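PDB 3SYJ: adhesion and penetration protein autotransporter from Haemophilus influenzae, which promotes bacterial adherence to and invasion of host cells as a self-associating surface adhesin, and is probably also a serine protease. Local coordinates for residues K789-T794 with T807-T812; L853-K858 with L879-D884. All coordinates share one frame; numbering follows the deposited sequence.

Interaction 1: residues K789-T794 with T807-T812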
loop_
_atom_site.group_PDB
_atom_site.type_symbol
_atom_site.label_atom_id
_atom_site.label_comp_id
_atom_site.label_asym_id
_atom_site.label_seq_id
_atom_site.Cartn_x
_atom_site.Cartn_y
_atom_site.Cartn_z
ATOM N N LYS A 789 -2.032 -17.324 13.428
ATOM C CA LYS A 789 -2.026 -18.661 14.007
ATOM C C LYS A 789 -0.840 -19.523 13.602
ATOM O O LYS A 789 -0.614 -19.768 12.420
ATOM C CB LYS A 789 -3.350 -19.368 13.697
ATOM C CG LYS A 789 -4.577 -18.602 14.188
ATOM C CD LYS A 789 -5.874 -19.328 13.861
ATOM C CE LYS A 789 -7.037 -18.740 14.644
ATOM N NZ LYS A 789 -7.084 -17.258 14.510
ATOM N N GLY A 790 -0.092 -19.981 14.602
ATOM C CA GLY A 790 1.049 -20.857 14.388
ATOM C C GLY A 790 2.395 -20.158 14.507
ATOM O O GLY A 790 3.399 -20.770 14.889
ATOM N N THR A 791 2.412 -18.864 14.200
ATOM C CA THR A 791 3.658 -18.104 14.086
ATOM C C THR A 791 4.275 -17.682 15.418
ATOM O O THR A 791 3.570 -17.424 16.396
ATOM C CB THR A 791 3.465 -16.849 13.215
ATOM O OG1 THR A 791 2.485 -15.993 13.813
ATOM C CG2 THR A 791 3.000 -17.241 11.832
ATOM N N THR A 792 5.603 -17.608 15.439
ATOM C CA THR A 792 6.334 -17.201 16.632
ATOM C C THR A 792 7.268 -16.028 16.359
ATOM O O THR A 792 8.093 -16.075 15.453
ATOM C CB THR A 792 7.176 -18.349 17.194
ATOM O OG1 THR A 792 6.337 -19.481 17.447
ATOM C CG2 THR A 792 7.844 -17.922 18.485
ATOM N N VAL A 793 7.124 -14.972 17.152
ATOM C CA VAL A 793 8.045 -13.850 17.103
ATOM C C VAL A 793 8.926 -13.940 18.336
ATOM O O VAL A 793 8.439 -14.243 19.424
ATOM C CB VAL A 793 7.303 -12.499 17.093
ATOM C CG1 VAL A 793 8.288 -11.352 17.215
ATOM C CG2 VAL A 793 6.476 -12.355 15.834
ATOM N N THR A 794 10.218 -13.685 18.166
ATOM C CA THR A 794 11.168 -13.776 19.267
ATOM C C THR A 794 12.102 -12.569 19.317
ATOM O O THR A 794 12.654 -12.160 18.299
ATOM C CB THR A 794 12.009 -15.054 19.154
ATOM O OG1 THR A 794 11.138 -16.183 19.018
ATOM C CG2 THR A 794 12.885 -15.231 20.383
ATOM N N THR A 807 -1.139 -7.423 16.134
ATOM C CA THR A 807 -1.509 -8.765 16.559
ATOM C C THR A 807 -0.408 -9.779 16.278
ATOM O O THR A 807 0.177 -9.805 15.195
ATOM C CB THR A 807 -2.812 -9.224 15.893
ATOM O OG1 THR A 807 -3.849 -8.289 16.207
ATOM C CG2 THR A 807 -3.210 -10.607 16.388
ATOM N N LEU A 808 -0.137 -10.592 17.256
ATOM C CA LEU A 808 0.807 -11.664 17.116
ATOM C C LEU A 808 0.205 -12.922 17.683
ATOM O O LEU A 808 -0.770 -12.893 18.373
ATOM C CB LEU A 808 2.101 -11.348 17.855
ATOM C CG LEU A 808 2.824 -10.058 17.583
ATOM C CD1 LEU A 808 3.908 -9.868 18.535
ATOM C CD2 LEU A 808 3.334 -9.992 16.189
ATOM N N GLN A 809 0.803 -14.036 17.365
ATOM C CA GLN A 809 0.378 -15.281 17.905
ATOM C C GLN A 809 1.124 -15.710 19.142
ATOM O O GLN A 809 0.656 -15.542 20.237
ATOM C CB GLN A 809 0.590 -16.354 16.865
ATOM C CG GLN A 809 -0.115 -17.632 17.095
ATOM C CD GLN A 809 -1.544 -17.476 17.426
ATOM O OE1 GLN A 809 -2.233 -16.626 16.914
ATOM N NE2 GLN A 809 -2.006 -18.315 18.264
ATOM N N ASN A 810 2.304 -16.247 18.959
ATOM C CA ASN A 810 3.244 -16.463 20.024
ATOM C C ASN A 810 4.326 -15.409 19.991
ATOM O O ASN A 810 4.684 -14.930 18.955
ATOM C CB ASN A 810 3.823 -17.866 19.952
ATOM C CG ASN A 810 2.752 -18.933 19.843
ATOM O OD1 ASN A 810 1.927 -19.106 20.712
ATOM N ND2 ASN A 810 2.786 -19.654 18.770
ATOM N N LEU A 811 4.802 -15.042 21.161
ATOM C CA LEU A 811 5.803 -14.035 21.319
ATOM C C LEU A 811 6.695 -14.434 22.459
ATOM O O LEU A 811 6.231 -14.782 23.494
ATOM C CB LEU A 811 5.137 -12.699 21.626
ATOM C CG LEU A 811 5.963 -11.538 22.149
ATOM C CD1 LEU A 811 6.926 -11.111 21.172
ATOM C CD2 LEU A 811 5.091 -10.384 22.565
ATOM N N THR A 812 7.992 -14.388 22.252
ATOM C CA THR A 812 8.950 -14.803 23.266
ATOM C C THR A 812 9.912 -13.669 23.573
ATOM O O THR A 812 10.568 -13.146 22.673
ATOM C CB THR A 812 9.747 -16.033 22.807
ATOM O OG1 THR A 812 8.871 -17.162 22.711
ATOM C CG2 THR A 812 10.858 -16.342 23.795
HETATM O O HOH W 1 3.471 -14.478 16.030
#

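Interaction 2: residues L853-K858 with L879-D884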
loop_
_atom_site.group_PDB
_atom_site.type_symbol
_atom_site.label_atom_id
_atom_site.label_comp_id
_atom_site.label_asym_id
_atom_site.label_seq_id
_atom_site.Cartn_x
_atom_site.Cartn_y
_atom_site.Cartn_z
ATOM N N LEU A 853 -1.238 -4.132 22.075
ATOM C CA LEU A 853 -0.576 -5.307 21.545
ATOM C C LEU A 853 -1.359 -6.540 21.975
ATOM O O LEU A 853 -1.532 -6.787 23.166
ATOM C CB LEU A 853 0.866 -5.384 22.043
ATOM C CG LEU A 853 1.632 -6.684 21.781
ATOM C CD1 LEU A 853 1.645 -7.049 20.297
ATOM C CD2 LEU A 853 3.048 -6.579 22.330
ATOM N N THR A 854 -1.843 -7.301 21.002
ATOM C CA THR A 854 -2.579 -8.526 21.276
ATOM C C THR A 854 -1.693 -9.731 21.002
ATOM O O THR A 854 -1.104 -9.837 19.925
ATOM C CB THR A 854 -3.831 -8.632 20.380
ATOM O OG1 THR A 854 -4.700 -7.518 20.625
ATOM C CG2 THR A 854 -4.580 -9.933 20.649
ATOM N N VAL A 855 -1.596 -10.634 21.976
ATOM C CA VAL A 855 -0.847 -11.879 21.812
ATOM C C VAL A 855 -1.770 -13.097 21.883
ATOM O O VAL A 855 -1.873 -13.750 22.922
ATOM C CB VAL A 855 0.252 -12.026 22.875
ATOM C CG1 VAL A 855 1.106 -13.256 22.583
ATOM C CG2 VAL A 855 1.107 -10.767 22.929
ATOM N N ASN A 856 -2.429 -13.397 20.767
ATOM C CA ASN A 856 -3.425 -14.463 20.701
ATOM C C ASN A 856 -2.917 -15.826 21.153
ATOM O O ASN A 856 -3.691 -16.659 21.618
ATOM C CB ASN A 856 -3.989 -14.575 19.283
ATOM C CG ASN A 856 -4.857 -13.384 18.900
ATOM O OD1 ASN A 856 -4.760 -12.863 17.786
ATOM N ND2 ASN A 856 -5.705 -12.943 19.827
ATOM N N GLY A 857 -1.618 -16.051 21.007
ATOM C CA GLY A 857 -1.029 -17.337 21.329
ATOM C C GLY A 857 -0.320 -17.298 22.661
ATOM O O GLY A 857 -0.795 -16.662 23.595
ATOM N N LYS A 858 0.823 -17.972 22.750
ATOM C CA LYS A 858 1.591 -17.998 23.990
ATOM C C LYS A 858 2.655 -16.908 24.059
ATOM O O LYS A 858 3.548 -16.846 23.215
ATOM C CB LYS A 858 2.248 -19.366 24.200
ATOM C CG LYS A 858 3.202 -19.408 25.394
ATOM C CD LYS A 858 3.906 -20.752 25.514
ATOM C CE LYS A 858 2.980 -21.820 26.078
ATOM N NZ LYS A 858 3.619 -23.172 26.084
ATOM N N LEU A 879 -2.034 -4.272 26.837
ATOM C CA LEU A 879 -1.413 -5.548 26.527
ATOM C C LEU A 879 -2.475 -6.622 26.716
ATOM O O LEU A 879 -2.899 -6.901 27.837
ATOM C CB LEU A 879 -0.207 -5.798 27.433
ATOM C CG LEU A 879 0.593 -7.087 27.236
ATOM C CD1 LEU A 879 1.071 -7.220 25.796
ATOM C CD2 LEU A 879 1.767 -7.139 28.205
ATOM N N LYS A 880 -2.921 -7.200 25.605
ATOM C CA LYS A 880 -3.994 -8.188 25.613
ATOM C C LYS A 880 -3.427 -9.595 25.447
ATOM O O LYS A 880 -2.859 -9.923 24.411
ATOM C CB LYS A 880 -4.991 -7.876 24.496
ATOM C CG LYS A 880 -6.156 -8.838 24.399
ATOM C CD LYS A 880 -7.152 -8.393 23.336
ATOM C CE LYS A 880 -7.852 -7.104 23.742
ATOM N NZ LYS A 880 -9.102 -6.886 22.961
ATOM N N LEU A 881 -3.583 -10.424 26.473
ATOM C CA LEU A 881 -2.973 -11.748 26.478
ATOM C C LEU A 881 -4.014 -12.860 26.531
ATOM O O LEU A 881 -5.202 -12.606 26.719
ATOM C CB LEU A 881 -2.010 -11.881 27.659
ATOM C CG LEU A 881 -0.993 -10.753 27.832
ATOM C CD1 LEU A 881 -0.119 -11.014 29.043
ATOM C CD2 LEU A 881 -0.147 -10.606 26.577
ATOM N N SER A 882 -3.557 -14.095 26.361
ATOM C CA SER A 882 -4.436 -15.254 26.419
ATOM C C SER A 882 -4.169 -16.053 27.689
ATOM O O SER A 882 -3.386 -15.637 28.543
ATOM C CB SER A 882 -4.209 -16.147 25.203
ATOM O OG SER A 882 -2.985 -16.854 25.332
ATOM N N ASN A 883 -4.813 -17.206 27.807
ATOM C CA ASN A 883 -4.585 -18.085 28.945
ATOM C C ASN A 883 -3.175 -18.662 28.962
ATOM O O ASN A 883 -2.667 -19.042 30.016
ATOM C CB ASN A 883 -5.613 -19.214 28.965
ATOM C CG ASN A 883 -6.875 -18.834 29.717
ATOM O OD1 ASN A 883 -7.990 -19.092 29.258
ATOM N ND2 ASN A 883 -6.704 -18.212 30.882
ATOM N N ASP A 884 -2.548 -18.718 27.790
ATOM C CA ASP A 884 -1.211 -19.293 27.659
ATOM C C ASP A 884 -0.088 -18.383 28.157
ATOM O O ASP A 884 1.022 -18.849 28.410
ATOM C CB ASP A 884 -0.941 -19.709 26.212
ATOM C CG ASP A 884 -1.357 -21.141 25.929
ATOM O OD1 ASP A 884 -0.895 -21.708 24.913
ATOM O OD2 ASP A 884 -2.141 -21.699 26.728
HETATM O O HOH W 2 -0.789 -14.473 25.230
#

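Interaction 1: residues K789-T794 with T807-T812
V793 and N810 meet through their backbones: V793 N donates to N810 O over 3.0 Å, almost straight at hydrogen. T812 N continues the parallel ladder onto V793 O, and N810 N closes its other end on T791 O, 3.1 Å away. The amide ND2 of N810 adds a weak bond to that same T791 oxygen, which thereby takes two donors from one residue.

Along one face the threonines T794 and T812 lie side by side and point the same way, their CG2 methyls 4.1 Å apart. On the other face V793 splits its branches: CG2 meets CD2 of L808, which crosses at about a right angle, at 3.9 Å, while CG1 faces CD1 of L811. Where the ladder stops, Q809 covers the turn. Its CG, anti to the backbone N (chi1 -164°), rests 3.4 Å from G790 N, and the bend at chi2 (48°) brings CD to 3.7 Å from K789 CA, with OE1 also near that CA.

A water lies between the segments, giving its hydrogens to T791 OG1 and N810 O and accepting from Q809 N at 3.0 Å. T791 OG1 is further fixed by D788 O, and N810 OD1 by K858 N of the next turn.

Such parallel pairing stacks successive turns of the passenger beta-helix along its axis. T792 and T794 pair on their far side with the strand 773-777, V793 and L808 touch I785 of strand 785-787, and L808 and L811 pack on strand 852-855.

Interaction 2: residues L853-K858 with L879-D884
L879 lies beside L853, both side chains pointing the same way, and its CD1 meets L853 CD2 at 4.0 Å. The same methyl also approaches L853 O, the carbonyl that receives the next residue's amide. K880 N donates to L853 O over 2.8 Å, and K880 O returns a bond by accepting V855 N, nearly straight at 174°. On the opposite face from the leucines, K880 runs alongside T854: its CD passes 3.8 Å from T854 OG1, and beyond CD the chain bends at chi3 and its end leads away from T854; K880 also touches E910 of strand 906-911.

L881 then turns CD2 onto CG2 of V855, 3.9 Å away, with the two side chains again side by side. Such like-beside-like alignment of aliphatic residues is characteristic of the interior of a parallel beta-helix, and here it belongs to the C-terminal part of the passenger stem, within the pertactin-like region. F865 and F867 of strand 862-870 and V909 of strand 906-911 border this apolar layer.

After L881 the two chains part, and V855 O stands 3.8 Å from S882 N. A water bridges the gap, donating to V855 O and accepting from S882 N. S882 carries its hydroxyl between the backbone N and the carbonyl carbon (chi1 74°), from where OG donates to G857 O at 2.8 Å, above that carbonyl's plane. OG also accepts from D884 N, completing an ST turn, so a single hydroxyl both shapes its own loop and ties it to the neighbouring one. D884 finally crosses K858 at about a right angle, CB against CB at 3.8 Å; the carboxylate and NZ carry opposite charges but are not in contact, K858 NZ lying 4.9 Å from D884 OD1.

In the fold
Along the chain the two contacts follow one another, interaction 1 first, and their centres lie about 9 Å apart towards the C-terminal end of the beta-helical stem, away from the probable protease active site. They are joined directly: strand 806-808 pairs in parallel with strand 852-855, L808 N reaching T854 O in a probable hydrogen bond, while the loop of 853-858 sits against Q809 and T807. Thus 789-794, 807-812, 853-858 and 879-884 form a run of stacked segments, each laid on the one before, with residues 826-848 between the second and third not modelled. Such repeated stacking builds the elongated stem of the passenger domain, which is the adhesin at the cell surface.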